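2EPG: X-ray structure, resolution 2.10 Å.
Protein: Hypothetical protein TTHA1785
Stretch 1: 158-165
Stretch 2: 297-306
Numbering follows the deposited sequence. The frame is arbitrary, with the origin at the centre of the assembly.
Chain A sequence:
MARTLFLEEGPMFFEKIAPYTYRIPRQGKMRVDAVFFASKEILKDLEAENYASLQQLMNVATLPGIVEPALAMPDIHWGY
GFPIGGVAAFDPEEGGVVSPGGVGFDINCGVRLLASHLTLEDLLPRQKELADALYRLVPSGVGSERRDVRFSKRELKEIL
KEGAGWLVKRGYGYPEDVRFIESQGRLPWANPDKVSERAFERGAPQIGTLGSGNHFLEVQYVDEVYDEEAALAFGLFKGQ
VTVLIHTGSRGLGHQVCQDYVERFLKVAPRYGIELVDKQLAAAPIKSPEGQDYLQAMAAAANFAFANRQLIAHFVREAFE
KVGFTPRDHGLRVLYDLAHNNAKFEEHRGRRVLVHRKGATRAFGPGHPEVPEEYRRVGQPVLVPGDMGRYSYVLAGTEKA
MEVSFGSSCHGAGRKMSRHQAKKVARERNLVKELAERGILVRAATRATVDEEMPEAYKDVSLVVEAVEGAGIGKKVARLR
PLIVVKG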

ATOM      1  N   GLU A 158      15.487  -8.702  14.583  1.00 34.60           N
ATOM      2  CA  GLU A 158      16.310  -7.761  13.845  1.00 35.05           C
ATOM      3  C   GLU A 158      15.538  -7.344  12.579  1.00 32.68           C
ATOM      4  O   GLU A 158      15.598  -6.188  12.159  1.00 30.12           O
ATOM      5  N   ILE A 159      14.795  -8.282  12.003  1.00 30.22           N
ATOM      6  CA  ILE A 159      14.011  -7.989  10.812  1.00 32.06           C
ATOM      7  C   ILE A 159      12.989  -6.894  11.103  1.00 32.20           C
ATOM      8  O   ILE A 159      12.814  -5.974  10.306  1.00 29.46           O
ATOM      9  N   LEU A 160      12.345  -6.962  12.265  1.00 32.82           N
ATOM     10  CA  LEU A 160      11.355  -5.952  12.608  1.00 32.79           C
ATOM     11  C   LEU A 160      11.945  -4.552  12.696  1.00 32.79           C
ATOM     12  O   LEU A 160      11.241  -3.559  12.498  1.00 30.22           O
ATOM     13  N   LYS A 161      13.238  -4.473  12.997  1.00 33.21           N
ATOM     14  CA  LYS A 161      13.905  -3.187  13.135  1.00 34.05           C
ATOM     15  C   LYS A 161      14.552  -2.694  11.861  1.00 33.12           C
ATOM     16  O   LYS A 161      14.521  -1.497  11.556  1.00 33.05           O
ATOM     17  N   GLU A 162      15.138  -3.624  11.116  1.00 33.09           N
ATOM     18  CA  GLU A 162      15.878  -3.271   9.913  1.00 33.88           C
ATOM     19  C   GLU A 162      15.110  -3.324   8.597  1.00 33.42           C
ATOM     20  O   GLU A 162      15.507  -2.678   7.631  1.00 36.53           O
ATOM     21  N   GLY A 163      14.028  -4.091   8.539  1.00 32.94           N
ATOM     22  CA  GLY A 163      13.265  -4.162   7.303  1.00 30.36           C
ATOM     23  C   GLY A 163      13.791  -5.098   6.228  1.00 30.30           C
ATOM     24  O   GLY A 163      14.553  -6.029   6.514  1.00 28.59           O
ATOM     25  N   ALA A 164      13.375  -4.849   4.984  1.00 27.55           N
ATOM     26  CA  ALA A 164      13.756  -5.682   3.848  1.00 26.85           C
ATOM     27  C   ALA A 164      15.258  -5.797   3.659  1.00 25.91           C
ATOM     28  O   ALA A 164      15.747  -6.840   3.235  1.00 25.54           O
ATOM     29  N   GLY A 165      15.979  -4.723   3.963  1.00 25.08           N
ATOM     30  CA  GLY A 165      17.425  -4.732   3.824  1.00 24.88           C
ATOM     31  C   GLY A 165      18.122  -5.849   4.591  1.00 26.03           C
ATOM     32  O   GLY A 165      19.151  -6.329   4.137  1.00 26.17           O
HETATM   33  N   MSE A 297       3.967  -0.171  15.108  1.00 26.99           N
HETATM   34  CA  MSE A 297       3.412  -0.124  13.755  1.00 30.01           C
HETATM   35  C   MSE A 297       4.570  -0.152  12.760  1.00 26.35           C
HETATM   36  O   MSE A 297       4.516  -0.839  11.753  1.00 26.65           O
ATOM     37  N   ALA A 298       5.626   0.590  13.069  1.00 27.22           N
ATOM     38  CA  ALA A 298       6.796   0.621  12.209  1.00 28.18           C
ATOM     39  C   ALA A 298       7.423  -0.767  12.127  1.00 27.63           C
ATOM     40  O   ALA A 298       7.911  -1.168  11.069  1.00 28.15           O
ATOM     41  N   ALA A 299       7.425  -1.484  13.249  1.00 26.44           N
ATOM     42  CA  ALA A 299       7.994  -2.831  13.290  1.00 27.02           C
ATOM     43  C   ALA A 299       7.139  -3.741  12.407  1.00 24.89           C
ATOM     44  O   ALA A 299       7.653  -4.554  11.644  1.00 25.52           O
ATOM     45  N   ALA A 300       5.826  -3.583  12.496  1.00 24.36           N
ATOM     46  CA  ALA A 300       4.937  -4.383  11.680  1.00 24.00           C
ATOM     47  C   ALA A 300       5.186  -4.046  10.197  1.00 25.97           C
ATOM     48  O   ALA A 300       5.241  -4.934   9.347  1.00 25.22           O
ATOM     49  N   ALA A 301       5.338  -2.760   9.889  1.00 23.57           N
ATOM     50  CA  ALA A 301       5.576  -2.364   8.506  1.00 24.79           C
ATOM     51  C   ALA A 301       6.875  -2.981   7.974  1.00 22.50           C
ATOM     52  O   ALA A 301       6.922  -3.451   6.845  1.00 22.80           O
ATOM     53  N   ASN A 302       7.924  -2.975   8.786  1.00 23.26           N
ATOM     54  CA  ASN A 302       9.208  -3.531   8.370  1.00 24.47           C
ATOM     55  C   ASN A 302       9.082  -5.021   8.118  1.00 24.94           C
ATOM     56  O   ASN A 302       9.761  -5.573   7.251  1.00 25.67           O
ATOM     57  N   PHE A 303       8.206  -5.665   8.879  1.00 24.55           N
ATOM     58  CA  PHE A 303       7.976  -7.086   8.719  1.00 24.49           C
ATOM     59  C   PHE A 303       7.299  -7.303   7.372  1.00 23.23           C
ATOM     60  O   PHE A 303       7.661  -8.209   6.610  1.00 21.09           O
ATOM     61  N   ALA A 304       6.319  -6.459   7.068  1.00 23.28           N
ATOM     62  CA  ALA A 304       5.615  -6.576   5.787  1.00 23.21           C
ATOM     63  C   ALA A 304       6.599  -6.323   4.640  1.00 22.31           C
ATOM     64  O   ALA A 304       6.562  -7.003   3.619  1.00 24.78           O
ATOM     65  N   PHE A 305       7.481  -5.342   4.794  1.00 22.82           N
ATOM     66  CA  PHE A 305       8.454  -5.087   3.737  1.00 22.70           C
ATOM     67  C   PHE A 305       9.312  -6.340   3.507  1.00 22.56           C
ATOM     68  O   PHE A 305       9.567  -6.722   2.373  1.00 22.76           O
ATOM     69  N   ALA A 306       9.742  -6.982   4.594  1.00 24.95           N
ATOM     70  CA  ALA A 306      10.588  -8.179   4.521  1.00 21.95           C
ATOM     71  C   ALA A 306       9.851  -9.340   3.909  1.00 22.92           C
ATOM     72  O   ALA A 306      10.421 -10.136   3.161  1.00 22.80           O
TER

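The end of one helix lies almost at right angles across another, at 98° between their N-to-C directions, and the backbones come close enough at G163 that its CA sits 4.2 Å from the CA of N302. Helix 158-162 runs out at this point: G163 N still donates to I159 O at 2.9 Å, but G163 itself leaves helical geometry with phi 81° and psi -159°. At these angles a CB would be jammed against the carbonyl O of E162, which by itself calls for glycine. Lacking a side chain, G163 lays its CA 3.8 Å from N302 CB.

The axes of helices 158-162 and 297-306 approach to 7.2 Å, a short spacing consistent with the small residues on the second helix: A299 and A306, with N302 between them in sequence, each lie near a backbone segment of the first stretch. L160 pairs with A299, G163 with N302 and A164 with A306, the last with CA atoms 4.1 Å apart. The L160 carbonyl leans on this close approach, its O lying 3.4 Å from A299 CA in a CA-H...O contact with an angle of 158° at the hydrogen.

L160 covers the most area on its side of the contact. Its CA-to-CB bond points sideways, but the m, t rotamer (chi1 -58°, chi2 -171°) brings the end of the side chain nearer to the second helix. L160 CD2 reaches F303 CB at 3.6 Å and approaches the F303 ring obliquely, while L160 CB rests 4.0 Å from A299 CB. F303 is t at chi1 (179°), and its CA-to-CB bond also points sideways.

I159, likewise sideways and m, t (chi1 -73°, chi2 179°), places CG2 3.5 Å from A306 CB, and its carbonyl I159 O lies 3.8 Å from N302 CB. A164, just past the glycine, sets its CB 4.2 Å from F305 CB and 3.9 Å from F305 O. F305 starts toward the first stretch, yet chi1 of -84° (m) leads the end of its side chain away, so the CB rather than the ring meets A164.

N302 is the polar residue in this otherwise apolar packing. It points toward the first stretch with chi1 -68° (m) and carries its amide to the backbone at the helix end, where the modelled OD1 is 3.0 Å from L160 O and 3.4 Å from K161 O. The amide is probably turned over in the model, so the bonding to these carbonyls is left open.

K161 and E162 point away from the second helix; K161 is exposed, and E162 OE1 is hydrogen-bonded elsewhere in the structure. On the second helix A300 also points away, and selenomethionine M297 is out of reach. Together the two stretches bury 409 Å², with no clear hydrogen bond between them, so close apolar packing accounts for much of the fit.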

ATOM      1  CB  GLU A 158      17.647  -8.413  13.487  1.00 34.96           C
ATOM      2  CG  GLU A 158      18.464  -8.741  14.717  1.00 38.91           C
ATOM      3  CD  GLU A 158      19.797  -9.371  14.389  1.00 42.09           C
ATOM      4  OE1 GLU A 158      19.991  -9.768  13.219  1.00 43.48           O
ATOM      5  OE2 GLU A 158      20.643  -9.475  15.307  1.00 44.25           O
ATOM      6  CB  ILE A 159      13.310  -9.266  10.271  1.00 31.39           C
ATOM      7  CG1 ILE A 159      14.360 -10.174   9.615  1.00 32.88           C
ATOM      8  CG2 ILE A 159      12.267  -8.914   9.223  1.00 30.88           C
ATOM      9  CD1 ILE A 159      13.812 -11.459   9.059  1.00 31.76           C
ATOM     10  CB  LEU A 160      10.662  -6.290  13.933  1.00 31.69           C
ATOM     11  CG  LEU A 160       9.927  -7.626  14.039  1.00 34.86           C
ATOM     12  CD1 LEU A 160       9.134  -7.656  15.355  1.00 38.57           C
ATOM     13  CD2 LEU A 160       9.000  -7.821  12.867  1.00 34.06           C
ATOM     14  CB  LYS A 161      15.000  -3.268  14.208  1.00 36.76           C
ATOM     15  CG  LYS A 161      14.498  -3.455  15.624  1.00 40.74           C
ATOM     16  CD  LYS A 161      15.648  -3.690  16.624  1.00 46.44           C
ATOM     17  CE  LYS A 161      16.380  -5.002  16.317  1.00 47.34           C
ATOM     18  NZ  LYS A 161      17.465  -5.317  17.289  1.00 51.99           N
ATOM     19  CB  GLU A 162      17.148  -4.143   9.828  1.00 32.70           C
ATOM     20  CG  GLU A 162      18.103  -3.785   8.666  1.00 35.82           C
ATOM     21  CD  GLU A 162      19.404  -4.594   8.679  1.00 37.54           C
ATOM     22  OE1 GLU A 162      20.086  -4.668   7.627  1.00 37.81           O
ATOM     23  OE2 GLU A 162      19.752  -5.141   9.747  1.00 36.54           O
ATOM     24  CB  ALA A 164      13.107  -5.153   2.558  1.00 26.50           C
HETATM   25  CB  MSE A 297       2.580   1.151  13.583  1.00 30.53           C
HETATM   26  CG  MSE A 297       1.863   1.254  12.263  1.00 40.20           C
HETATM   27 SE   MSE A 297       2.276   2.989  11.470  1.00 54.14          SE
HETATM   28  CE  MSE A 297       1.012   4.061  12.418  1.00 50.68           C
ATOM     29  CB  ALA A 298       7.827   1.629  12.749  1.00 27.06           C
ATOM     30  CB  ALA A 299       8.024  -3.358  14.741  1.00 26.78           C
ATOM     31  CB  ALA A 300       3.494  -4.091  12.057  1.00 23.77           C
ATOM     32  CB  ALA A 301       5.622  -0.829   8.397  1.00 20.33           C
ATOM     33  CB  ASN A 302      10.286  -3.260   9.438  1.00 23.20           C
ATOM     34  CG  ASN A 302      10.636  -1.786   9.542  1.00 25.45           C
ATOM     35  OD1 ASN A 302      11.270  -1.332  10.515  1.00 27.68           O
ATOM     36  ND2 ASN A 302      10.241  -1.027   8.528  1.00 23.21           N
ATOM     37  CB  PHE A 303       7.082  -7.616   9.848  1.00 24.59           C
ATOM     38  CG  PHE A 303       6.780  -9.087   9.734  1.00 27.01           C
ATOM     39  CD1 PHE A 303       7.781 -10.032   9.916  1.00 28.21           C
ATOM     40  CD2 PHE A 303       5.500  -9.525   9.429  1.00 28.12           C
ATOM     41  CE1 PHE A 303       7.508 -11.393   9.797  1.00 27.87           C
ATOM     42  CE2 PHE A 303       5.219 -10.881   9.305  1.00 29.70           C
ATOM     43  CZ  PHE A 303       6.227 -11.816   9.491  1.00 28.40           C
ATOM     44  CB  ALA A 304       4.431  -5.576   5.720  1.00 19.91           C
ATOM     45  CB  PHE A 305       9.366  -3.907   4.106  1.00 20.43           C
ATOM     46  CG  PHE A 305       8.783  -2.548   3.778  1.00 24.50           C
ATOM     47  CD1 PHE A 305       8.856  -1.508   4.700  1.00 22.47           C
ATOM     48  CD2 PHE A 305       8.189  -2.303   2.539  1.00 23.44           C
ATOM     49  CE1 PHE A 305       8.350  -0.249   4.403  1.00 24.82           C
ATOM     50  CE2 PHE A 305       7.679  -1.051   2.229  1.00 24.27           C
ATOM     51  CZ  PHE A 305       7.758  -0.017   3.165  1.00 26.25           C
ATOM     52  CB  ALA A 306      11.082  -8.557   5.910  1.00 22.87           C
TER